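Local coordinates for CghA (Chaetomium globosum, PDB 6KBC), which belongs to a family of two-domain, calycin-related beta proteins and binds the ligand WK1 in a pocket, at residues 352-357 and 389-394; 238-243 and 265-270; 314-319 and 365-370. All coordinates share one frame; numbering follows the deposited sequence.

Contact 1 of 3, residues 352-357 and 389-394; sequences KPTSRP and GEVELS. With WK1 ((2S)-3-[(2S,4E)-4-[[(1R,2S,4aR,6S,8R,8aS)-2-[(E)-but-2-en-2-yl]-6,8-dimethyl-1,2,4a,5,6,7,8,8a-octahydronaphthalen-1-yl]-oxidanyl-methylidene]-3,5-bis(oxidanylidene)pyrrolidin-2-yl]-2-methyl-2-oxidanyl-propanoic acid), chain B.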
loop_
_atom_site.group_PDB
_atom_site.type_symbol
_atom_site.label_atom_id
_atom_site.label_comp_id
_atom_site.label_asym_id
_atom_site.label_seq_id
_atom_site.Cartn_x
_atom_site.Cartn_y
_atom_site.Cartn_z
ATOM N N LYS A 352 -16.188 -0.654 2.066
ATOM C CA LYS A 352 -17.035 -0.698 0.893
ATOM C C LYS A 352 -17.170 -2.134 0.411
ATOM O O LYS A 352 -16.234 -2.935 0.553
ATOM C CB LYS A 352 -16.481 0.190 -0.227
ATOM C CG LYS A 352 -15.150 -0.239 -0.765
ATOM C CD LYS A 352 -14.710 0.702 -1.890
ATOM C CE LYS A 352 -13.372 0.265 -2.449
ATOM N NZ LYS A 352 -12.884 1.142 -3.556
ATOM N N PRO A 353 -18.326 -2.490 -0.149
ATOM C CA PRO A 353 -18.521 -3.854 -0.659
ATOM C C PRO A 353 -17.638 -4.132 -1.860
ATOM O O PRO A 353 -17.371 -3.247 -2.677
ATOM C CB PRO A 353 -20.005 -3.880 -1.062
ATOM C CG PRO A 353 -20.641 -2.741 -0.334
ATOM C CD PRO A 353 -19.559 -1.684 -0.225
ATOM N N THR A 354 -17.179 -5.379 -1.972
ATOM C CA THR A 354 -16.511 -5.837 -3.185
ATOM C C THR A 354 -17.339 -6.903 -3.896
ATOM O O THR A 354 -16.825 -7.599 -4.773
ATOM C CB THR A 354 -15.122 -6.398 -2.888
ATOM O OG1 THR A 354 -15.240 -7.450 -1.929
ATOM C CG2 THR A 354 -14.159 -5.290 -2.357
ATOM N N SER A 355 -18.583 -7.073 -3.486
ATOM C CA SER A 355 -19.523 -7.977 -4.127
ATOM C C SER A 355 -20.910 -7.513 -3.739
ATOM O O SER A 355 -21.076 -6.669 -2.858
ATOM C CB SER A 355 -19.300 -9.421 -3.682
ATOM O OG SER A 355 -19.721 -9.557 -2.336
ATOM N N ARG A 356 -21.916 -8.100 -4.384
ATOM C CA ARG A 356 -23.277 -7.940 -3.909
ATOM C C ARG A 356 -23.402 -8.490 -2.485
ATOM O O ARG A 356 -22.690 -9.427 -2.106
ATOM C CB ARG A 356 -24.240 -8.654 -4.863
ATOM C CG ARG A 356 -23.982 -8.312 -6.342
ATOM C CD ARG A 356 -24.590 -9.340 -7.303
ATOM N NE ARG A 356 -26.037 -9.188 -7.339
ATOM C CZ ARG A 356 -26.874 -10.047 -7.916
ATOM N NH1 ARG A 356 -26.409 -11.122 -8.547
ATOM N NH2 ARG A 356 -28.181 -9.817 -7.869
ATOM N N PRO A 357 -24.300 -7.924 -1.668
ATOM C CA PRO A 357 -24.401 -8.353 -0.263
ATOM C C PRO A 357 -24.993 -9.749 -0.110
ATOM O O PRO A 357 -25.406 -10.367 -1.097
ATOM C CB PRO A 357 -25.325 -7.297 0.364
ATOM C CG PRO A 357 -26.163 -6.815 -0.783
ATOM C CD PRO A 357 -25.254 -6.846 -1.992
ATOM N N GLY A 389 -5.288 -2.287 5.285
ATOM C CA GLY A 389 -6.281 -2.338 4.242
ATOM C C GLY A 389 -6.586 -3.805 4.065
ATOM O O GLY A 389 -5.682 -4.586 3.760
ATOM N N GLU A 390 -7.841 -4.195 4.281
ATOM C CA GLU A 390 -8.221 -5.602 4.394
ATOM C C GLU A 390 -9.267 -5.858 3.327
ATOM O O GLU A 390 -10.412 -5.420 3.465
ATOM C CB GLU A 390 -8.742 -5.909 5.799
ATOM C CG GLU A 390 -7.776 -5.378 6.869
ATOM C CD GLU A 390 -8.221 -5.682 8.282
ATOM O OE1 GLU A 390 -7.539 -5.201 9.204
ATOM O OE2 GLU A 390 -9.227 -6.406 8.475
ATOM N N VAL A 391 -8.869 -6.536 2.252
ATOM C CA VAL A 391 -9.722 -6.707 1.082
ATOM C C VAL A 391 -10.117 -8.169 0.967
ATOM O O VAL A 391 -9.277 -9.067 1.076
ATOM C CB VAL A 391 -9.044 -6.228 -0.210
ATOM C CG1 VAL A 391 -10.067 -6.249 -1.350
ATOM C CG2 VAL A 391 -8.439 -4.818 -0.011
ATOM N N GLU A 392 -11.396 -8.388 0.722
ATOM C CA GLU A 392 -12.020 -9.688 0.612
ATOM C C GLU A 392 -12.578 -9.784 -0.801
ATOM O O GLU A 392 -13.147 -8.809 -1.310
ATOM C CB GLU A 392 -13.124 -9.723 1.620
ATOM C CG GLU A 392 -12.632 -9.702 3.049
ATOM C CD GLU A 392 -13.792 -9.515 3.954
ATOM O OE1 GLU A 392 -14.878 -9.202 3.393
ATOM O OE2 GLU A 392 -13.655 -9.706 5.178
ATOM N N LEU A 393 -12.408 -10.932 -1.448
ATOM C CA LEU A 393 -12.990 -11.109 -2.768
ATOM C C LEU A 393 -13.651 -12.475 -2.839
ATOM O O LEU A 393 -13.313 -13.403 -2.102
ATOM C CB LEU A 393 -11.948 -10.968 -3.887
ATOM C CG LEU A 393 -11.281 -9.594 -4.009
ATOM C CD1 LEU A 393 -10.211 -9.673 -5.048
ATOM C CD2 LEU A 393 -12.301 -8.539 -4.377
ATOM N N SER A 394 -14.576 -12.595 -3.776
ATOM C CA SER A 394 -15.372 -13.805 -3.866
ATOM C C SER A 394 -14.498 -15.021 -4.144
ATOM O O SER A 394 -13.450 -14.924 -4.782
ATOM C CB SER A 394 -16.427 -13.649 -4.957
ATOM O OG SER A 394 -17.171 -14.850 -5.062
HETATM O O WK1 B . -11.498 3.259 -3.340
HETATM C C17 WK1 B . -10.616 3.365 -2.527
HETATM O O1 WK1 B . -10.371 4.402 -1.978
HETATM C C19 WK1 B . -9.796 2.195 -2.166
HETATM O O2 WK1 B . -10.249 1.023 -2.752
HETATM C C18 WK1 B . -9.894 1.973 -0.688
HETATM C C20 WK1 B . -8.431 2.545 -2.690
HETATM C C22 WK1 B . -7.394 1.682 -2.096
HETATM N N WK1 B . -6.004 2.004 -2.357
HETATM C C21 WK1 B . -5.344 0.896 -2.679
HETATM O O5 WK1 B . -4.058 0.895 -2.942
HETATM C C23 WK1 B . -7.444 0.268 -2.390
HETATM O O4 WK1 B . -8.516 -0.494 -2.317
HETATM C C24 WK1 B . -6.191 -0.305 -2.739
HETATM C C16 WK1 B . -5.910 -1.702 -3.052
HETATM O O3 WK1 B . -6.884 -2.526 -3.002
HETATM C C9 WK1 B . -4.530 -2.156 -3.277
HETATM C C8 WK1 B . -4.070 -2.385 -1.810
HETATM C C12 WK1 B . -4.503 -1.404 -0.740
HETATM C C13 WK1 B . -3.750 -0.400 -0.350
HETATM C C90 WK1 B . -4.208 0.553 0.701
HETATM C C14 WK1 B . -5.830 -1.559 -0.087
HETATM C C7 WK1 B . -4.485 -3.732 -1.299
HETATM C C6 WK1 B . -4.177 -4.793 -1.995
HETATM C C3 WK1 B . -3.688 -4.569 -3.391
HETATM C C4 WK1 B . -4.394 -3.431 -4.099
HETATM C C5 WK1 B . -3.603 -3.136 -5.358
HETATM C C11 WK1 B . -4.341 -2.152 -6.211
HETATM C C2 WK1 B . -3.567 -5.791 -4.263
HETATM C C1 WK1 B . -2.586 -5.415 -5.328
HETATM C C10 WK1 B . -2.133 -6.540 -6.198
HETATM C C WK1 B . -3.230 -4.360 -6.173
HETATM O O HOH W 1 -15.333 -10.282 -5.320
#
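One side of the WK1 pocket, in the calycin-related C-terminal domain, is formed here by two strand ends, with T354 just beyond strand 348-353 resting against E392, the last residue of strand 382-392, and L393 just beyond it. Both strands pair with strand 363-375 in an antiparallel part of the sheet, so they are second neighbours, and the two segments meet where each runs out into a loop. T354 carries the contact. With chi1 at 56°, its OG1 sits between the backbone N and the carbonyl carbon and faces segment 389-394, where it donates to E392 O at 2.6 Å. The C=O...OG1 angle is 153°: the hydroxyl lies beyond the oxygen but tilted 27° out of the carbonyl plane. The same OG1 is hydrogen-bonded to T362 OG1, so two partners fix its rotation. Beside this polar grip, the CD2 methyl of L393 reaches back to T354 CB at 3.8 Å, while T354 CG2 lies more loosely against V391 CG1. A water bridges the two loops, donating to T354 O and accepting from S394 N. The carboxylate of E392 turns elsewhere, to the backbone N atoms of R319, D320 and G363, which tie this strand end to the neighbouring loops. On the pocket side, V391 CG2 comes to 4.1 Å from WK1 O3. K352 runs fully extended beyond CG into the pocket. Its NZ grips the hydroxy-acid end of the ligand in two places, donating to the carboxyl atom O of WK1 at a short 2.5 Å and to the adjacent hydroxyl O2 of WK1 at 2.8 Å.

Contact 2 of 3, residues 238-243 and 265-270; sequences EATDAL and KYYQNT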
loop_
_atom_site.group_PDB
_atom_site.type_symbol
_atom_site.label_atom_id
_atom_site.label_comp_id
_atom_site.label_asym_id
_atom_site.label_seq_id
_atom_site.Cartn_x
_atom_site.Cartn_y
_atom_site.Cartn_z
ATOM N N GLU A 238 -7.800 -13.087 -9.305
ATOM C CA GLU A 238 -6.772 -13.994 -8.842
ATOM C C GLU A 238 -6.744 -14.177 -7.325
ATOM O O GLU A 238 -6.106 -15.122 -6.853
ATOM C CB GLU A 238 -5.401 -13.500 -9.319
ATOM C CG GLU A 238 -5.200 -13.646 -10.822
ATOM C CD GLU A 238 -4.846 -15.064 -11.215
ATOM O OE1 GLU A 238 -3.644 -15.409 -11.159
ATOM O OE2 GLU A 238 -5.771 -15.839 -11.560
ATOM N N ALA A 239 -7.411 -13.315 -6.550
ATOM C CA ALA A 239 -7.265 -13.306 -5.100
ATOM C C ALA A 239 -8.614 -13.433 -4.405
ATOM O O ALA A 239 -9.649 -13.009 -4.931
ATOM C CB ALA A 239 -6.569 -12.015 -4.616
ATOM N N THR A 240 -8.593 -14.007 -3.197
ATOM C CA THR A 240 -9.737 -13.938 -2.289
ATOM C C THR A 240 -9.473 -13.036 -1.095
ATOM O O THR A 240 -10.413 -12.710 -0.359
ATOM C CB THR A 240 -10.135 -15.330 -1.771
ATOM O OG1 THR A 240 -8.979 -16.017 -1.272
ATOM C CG2 THR A 240 -10.767 -16.160 -2.903
ATOM N N ASP A 241 -8.229 -12.609 -0.904
ATOM C CA ASP A 241 -7.854 -11.850 0.278
ATOM C C ASP A 241 -6.625 -11.017 -0.046
ATOM O O ASP A 241 -5.668 -11.519 -0.642
ATOM C CB ASP A 241 -7.577 -12.788 1.457
ATOM C CG ASP A 241 -7.806 -12.124 2.800
ATOM O OD1 ASP A 241 -7.107 -11.130 3.101
ATOM O OD2 ASP A 241 -8.700 -12.574 3.545
ATOM N N ALA A 242 -6.656 -9.751 0.348
ATOM C CA ALA A 242 -5.489 -8.890 0.223
ATOM C C ALA A 242 -5.356 -8.123 1.526
ATOM O O ALA A 242 -6.349 -7.604 2.040
ATOM C CB ALA A 242 -5.618 -7.931 -0.967
ATOM N N LEU A 243 -4.150 -8.085 2.081
ATOM C CA LEU A 243 -3.901 -7.361 3.321
ATOM C C LEU A 243 -2.747 -6.393 3.115
ATOM O O LEU A 243 -1.613 -6.823 2.874
ATOM C CB LEU A 243 -3.574 -8.311 4.465
ATOM C CG LEU A 243 -3.069 -7.585 5.726
ATOM C CD1 LEU A 243 -4.168 -6.735 6.325
ATOM C CD2 LEU A 243 -2.554 -8.603 6.732
ATOM N N LYS A 265 -6.404 -21.781 -7.586
ATOM C CA LYS A 265 -4.993 -22.005 -7.307
ATOM C C LYS A 265 -4.755 -22.447 -5.871
ATOM O O LYS A 265 -3.629 -22.325 -5.369
ATOM C CB LYS A 265 -4.167 -20.751 -7.618
ATOM C CG LYS A 265 -4.063 -20.498 -9.109
ATOM C CD LYS A 265 -3.523 -19.109 -9.406
ATOM C CE LYS A 265 -2.858 -19.097 -10.772
ATOM N NZ LYS A 265 -3.074 -17.822 -11.520
ATOM N N TYR A 266 -5.800 -22.942 -5.198
ATOM C CA TYR A 266 -5.655 -23.613 -3.901
ATOM C C TYR A 266 -5.200 -22.640 -2.810
ATOM O O TYR A 266 -4.432 -23.002 -1.921
ATOM C CB TYR A 266 -4.705 -24.807 -4.018
ATOM C CG TYR A 266 -5.081 -25.680 -5.204
ATOM C CD1 TYR A 266 -6.227 -26.471 -5.167
ATOM C CD2 TYR A 266 -4.326 -25.672 -6.372
ATOM C CE1 TYR A 266 -6.596 -27.266 -6.261
ATOM C CE2 TYR A 266 -4.698 -26.457 -7.482
ATOM C CZ TYR A 266 -5.824 -27.245 -7.412
ATOM O OH TYR A 266 -6.197 -28.026 -8.488
ATOM N N TYR A 267 -5.714 -21.410 -2.872
ATOM C CA TYR A 267 -5.463 -20.382 -1.861
ATOM C C TYR A 267 -3.970 -20.187 -1.641
ATOM O O TYR A 267 -3.475 -20.188 -0.513
ATOM C CB TYR A 267 -6.170 -20.718 -0.550
ATOM C CG TYR A 267 -7.662 -20.751 -0.712
ATOM C CD1 TYR A 267 -8.386 -19.577 -0.774
ATOM C CD2 TYR A 267 -8.345 -21.956 -0.827
ATOM C CE1 TYR A 267 -9.746 -19.591 -0.937
ATOM C CE2 TYR A 267 -9.739 -21.985 -1.004
ATOM C CZ TYR A 267 -10.419 -20.799 -1.049
ATOM O OH TYR A 267 -11.783 -20.779 -1.205
ATOM N N GLN A 268 -3.237 -20.092 -2.744
ATOM C CA GLN A 268 -1.830 -19.727 -2.669
ATOM C C GLN A 268 -1.667 -18.506 -1.779
ATOM O O GLN A 268 -2.439 -17.548 -1.869
ATOM C CB GLN A 268 -1.270 -19.428 -4.059
ATOM C CG GLN A 268 -0.893 -20.673 -4.801
ATOM C CD GLN A 268 -0.382 -20.394 -6.176
ATOM O OE1 GLN A 268 -0.424 -19.253 -6.652
ATOM N NE2 GLN A 268 0.120 -21.435 -6.836
ATOM N N ASN A 269 -0.672 -18.575 -0.898
ATOM C CA ASN A 269 -0.423 -17.589 0.145
ATOM C C ASN A 269 0.879 -16.891 -0.219
ATOM O O ASN A 269 1.946 -17.513 -0.164
ATOM C CB ASN A 269 -0.330 -18.295 1.495
ATOM C CG ASN A 269 -0.653 -17.396 2.666
ATOM O OD1 ASN A 269 -0.798 -16.181 2.531
ATOM N ND2 ASN A 269 -0.761 -17.996 3.838
ATOM N N THR A 270 0.794 -15.628 -0.635
ATOM C CA THR A 270 1.982 -14.902 -1.072
ATOM C C THR A 270 2.063 -13.551 -0.372
ATOM O O THR A 270 1.052 -12.995 0.075
ATOM C CB THR A 270 2.005 -14.706 -2.599
ATOM O OG1 THR A 270 0.904 -13.886 -3.010
ATOM C CG2 THR A 270 1.902 -16.060 -3.320
#
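E238 and K265 approach obliquely, each reaching beyond its own backbone so that the charged ends meet. E238 is folded at chi2 (-79°), which swings its carboxylate toward the other segment, and K265 bends only at its last torsion to bring NZ up to it. NZ donates to E238 OE1 at a short 2.5 Å through the syn lone pair, the side on which OE2 lies, and stands 3.3 Å from OE2 of E238. The result is a salt bridge held chiefly by one oxygen. Farther along, T240 and Y267 meet at about a right angle. The tyrosine CG is anti to the carbonyl carbon (chi1 -63°), and the ring turns its CD1-CE1 edge to the threonine. T240 OG1 lies in the plane of the Y267 ring, at that edge, 3.6 Å from CD1 of Y267, and T240 CG2 touches the same edge at CE1. This is packing; the hydroxyl of T240 is bonded to S261 O, and Y267 OH to D395 OD1. T240 belongs to a classic beta bulge, in which T240 and D241 both face V260 of strand 252-261. That strand lies between strands 239-249 and 269-277 in the sheet, and the contact spans its end. Y266 and Y267 both have left-handed backbone angles, curling the loop before strand 269-277, where Q268 N makes a weak 3.5 Å bond to K265 O.

Contact 3 of 3, residues 314-319 and 365-370; sequences LVAKYR and SGFVVE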
loop_
_atom_site.group_PDB
_atom_site.type_symbol
_atom_site.label_atom_id
_atom_site.label_comp_id
_atom_site.label_asym_id
_atom_site.label_seq_id
_atom_site.Cartn_x
_atom_site.Cartn_y
_atom_site.Cartn_z
ATOM N N LEU A 314 -12.391 -3.139 16.790
ATOM C CA LEU A 314 -13.607 -3.059 15.992
ATOM C C LEU A 314 -13.736 -4.295 15.110
ATOM O O LEU A 314 -12.754 -4.768 14.530
ATOM C CB LEU A 314 -13.577 -1.814 15.115
ATOM C CG LEU A 314 -13.472 -0.458 15.814
ATOM C CD1 LEU A 314 -13.282 0.628 14.741
ATOM C CD2 LEU A 314 -14.684 -0.165 16.717
ATOM N N VAL A 315 -14.956 -4.794 14.980
ATOM C CA VAL A 315 -15.228 -5.961 14.146
ATOM C C VAL A 315 -15.471 -5.493 12.713
ATOM O O VAL A 315 -16.309 -4.615 12.474
ATOM C CB VAL A 315 -16.440 -6.741 14.687
ATOM C CG1 VAL A 315 -16.604 -8.044 13.930
ATOM C CG2 VAL A 315 -16.273 -7.002 16.177
ATOM N N ALA A 316 -14.728 -6.059 11.758
ATOM C CA ALA A 316 -14.992 -5.769 10.356
ATOM C C ALA A 316 -16.396 -6.246 9.973
ATOM O O ALA A 316 -16.995 -7.077 10.651
ATOM C CB ALA A 316 -13.940 -6.424 9.458
ATOM N N LYS A 317 -16.921 -5.687 8.875
ATOM C CA LYS A 317 -18.348 -5.712 8.573
ATOM C C LYS A 317 -18.714 -6.718 7.501
ATOM O O LYS A 317 -19.905 -6.945 7.286
ATOM C CB LYS A 317 -18.839 -4.345 8.064
ATOM C CG LYS A 317 -18.641 -3.157 9.000
ATOM C CD LYS A 317 -19.360 -3.347 10.305
ATOM C CE LYS A 317 -19.548 -2.011 11.012
ATOM N NZ LYS A 317 -20.194 -2.216 12.338
ATOM N N TYR A 318 -17.741 -7.264 6.778
ATOM C CA TYR A 318 -18.079 -7.997 5.566
ATOM C C TYR A 318 -17.825 -9.482 5.749
ATOM O O TYR A 318 -18.382 -10.069 6.675
ATOM C CB TYR A 318 -17.322 -7.399 4.385
ATOM C CG TYR A 318 -17.739 -5.969 4.128
ATOM C CD1 TYR A 318 -18.965 -5.692 3.522
ATOM C CD2 TYR A 318 -16.919 -4.901 4.484
ATOM C CE1 TYR A 318 -19.371 -4.389 3.279
ATOM C CE2 TYR A 318 -17.316 -3.583 4.245
ATOM C CZ TYR A 318 -18.550 -3.340 3.646
ATOM O OH TYR A 318 -18.954 -2.046 3.406
ATOM N N ARG A 319 -17.015 -10.113 4.898
ATOM C CA ARG A 319 -16.904 -11.569 4.976
ATOM C C ARG A 319 -16.345 -12.011 6.324
ATOM O O ARG A 319 -16.924 -12.869 7.004
ATOM C CB ARG A 319 -16.037 -12.115 3.841
ATOM C CG ARG A 319 -16.010 -13.641 3.841
ATOM C CD ARG A 319 -14.951 -14.199 2.912
ATOM N NE ARG A 319 -13.607 -13.873 3.393
ATOM C CZ ARG A 319 -12.554 -13.719 2.603
ATOM N NH1 ARG A 319 -12.691 -13.839 1.287
ATOM N NH2 ARG A 319 -11.367 -13.421 3.126
ATOM N N SER A 365 -11.997 -3.006 3.572
ATOM C CA SER A 365 -12.085 -2.220 4.789
ATOM C C SER A 365 -10.707 -1.691 5.136
ATOM O O SER A 365 -9.711 -2.425 5.084
ATOM C CB SER A 365 -12.626 -3.029 5.960
ATOM O OG SER A 365 -13.852 -3.656 5.620
ATOM N N GLY A 366 -10.657 -0.421 5.501
ATOM C CA GLY A 366 -9.437 0.203 5.985
ATOM C C GLY A 366 -9.625 0.525 7.456
ATOM O O GLY A 366 -10.731 0.884 7.888
ATOM N N PHE A 367 -8.541 0.408 8.211
ATOM C CA PHE A 367 -8.552 0.678 9.637
ATOM C C PHE A 367 -7.271 1.388 10.038
ATOM O O PHE A 367 -6.190 1.104 9.509
ATOM C CB PHE A 367 -8.631 -0.595 10.472
ATOM C CG PHE A 367 -9.920 -1.329 10.340
ATOM C CD1 PHE A 367 -11.001 -0.997 11.138
ATOM C CD2 PHE A 367 -10.054 -2.350 9.404
ATOM C CE1 PHE A 367 -12.206 -1.700 11.017
ATOM C CE2 PHE A 367 -11.257 -3.050 9.283
ATOM C CZ PHE A 367 -12.318 -2.722 10.085
ATOM N N VAL A 368 -7.398 2.279 11.011
ATOM C CA VAL A 368 -6.263 2.629 11.858
ATOM C C VAL A 368 -6.180 1.568 12.942
ATOM O O VAL A 368 -7.188 1.248 13.582
ATOM C CB VAL A 368 -6.446 4.026 12.468
ATOM C CG1 VAL A 368 -5.307 4.328 13.442
ATOM C CG2 VAL A 368 -6.556 5.086 11.377
ATOM N N VAL A 369 -4.999 0.997 13.141
ATOM C CA VAL A 369 -4.874 -0.106 14.080
ATOM C C VAL A 369 -3.971 0.318 15.223
ATOM O O VAL A 369 -2.999 1.049 15.033
ATOM C CB VAL A 369 -4.326 -1.386 13.412
ATOM C CG1 VAL A 369 -5.386 -1.986 12.465
ATOM C CG2 VAL A 369 -3.041 -1.055 12.648
ATOM N N GLU A 370 -4.278 -0.181 16.412
ATOM C CA GLU A 370 -3.356 -0.102 17.529
ATOM C C GLU A 370 -2.484 -1.349 17.509
ATOM O O GLU A 370 -2.978 -2.461 17.294
ATOM C CB GLU A 370 -4.123 -0.010 18.844
ATOM C CG GLU A 370 -3.265 0.370 20.034
ATOM C CD GLU A 370 -4.123 0.735 21.238
ATOM O OE1 GLU A 370 -5.371 0.667 21.119
ATOM O OE2 GLU A 370 -3.558 1.135 22.275
HETATM O O HOH W 2 -15.464 -3.641 7.807
#
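The ring of F367 points from strand 363-375 into the loop 314-319 and meets A316 and L314 there. Its CG is anti to the carbonyl carbon (chi1 -67°), which carries CZ outward until it stands 4.1 Å from A316 CA. The A316 CA lies at the ring edge, near the ring plane, and the methyl CB of A316 is equally near CZ. L314 CB comes to CE1 of the same ring at an oblique angle, 4.3 Å away. The ring of F367 is also stacked with H345, whose backbone and ND1 are hydrogen-bonded to L314, so H345 contacts both L314 and F367. Two residues back along the strand, S365 sends its hydroxyl the same way, toward Y318. A chi1 of -63° sends the tyrosine ring toward S365, and a chi2 of -75° turns its edge to the hydroxyl, with S365 OG in the ring plane, 3.5 Å from CD2 of Y318. K317 CB lies 4.1 Å above one face of that ring, offset toward the rim, and A351 and P353 of strand 348-353 also touch it. A water joins the segments, accepting from K317 N at 2.7 Å and bonded at 2.7 Å to S365 OG. The loop between strands 302-308 and 324-330 is thus laid on the calycin-like sheet by hydrophobic packing round F367, while a buried serine hydroxyl reaches the loop backbone through water and also lies at the weakly polar C-H edge of Y318.

Overall arrangement
All three contacts belong to the C-terminal domain and reach one sheet. Contact 3 is the most buried and largely apolar, whereas contacts 1 and 2 are only partly buried and lean on a hydroxyl-to-carbonyl bond and a salt bridge. Strand 382-392 of contact 1 lies between strand 239-249 of contact 2 and strand 363-375 of contact 3: V391 N is hydrogen-bonded to A242 O, and E390 N to S365 O. The guanidinium group of R319, in the loop of contact 3, forms a salt bridge to D241 of contact 2 and a hydrogen bond to T240 O. Contact 1 supplies K352 and contact 2 A242 to the WK1 pocket, while contact 3 stands back from the ligand.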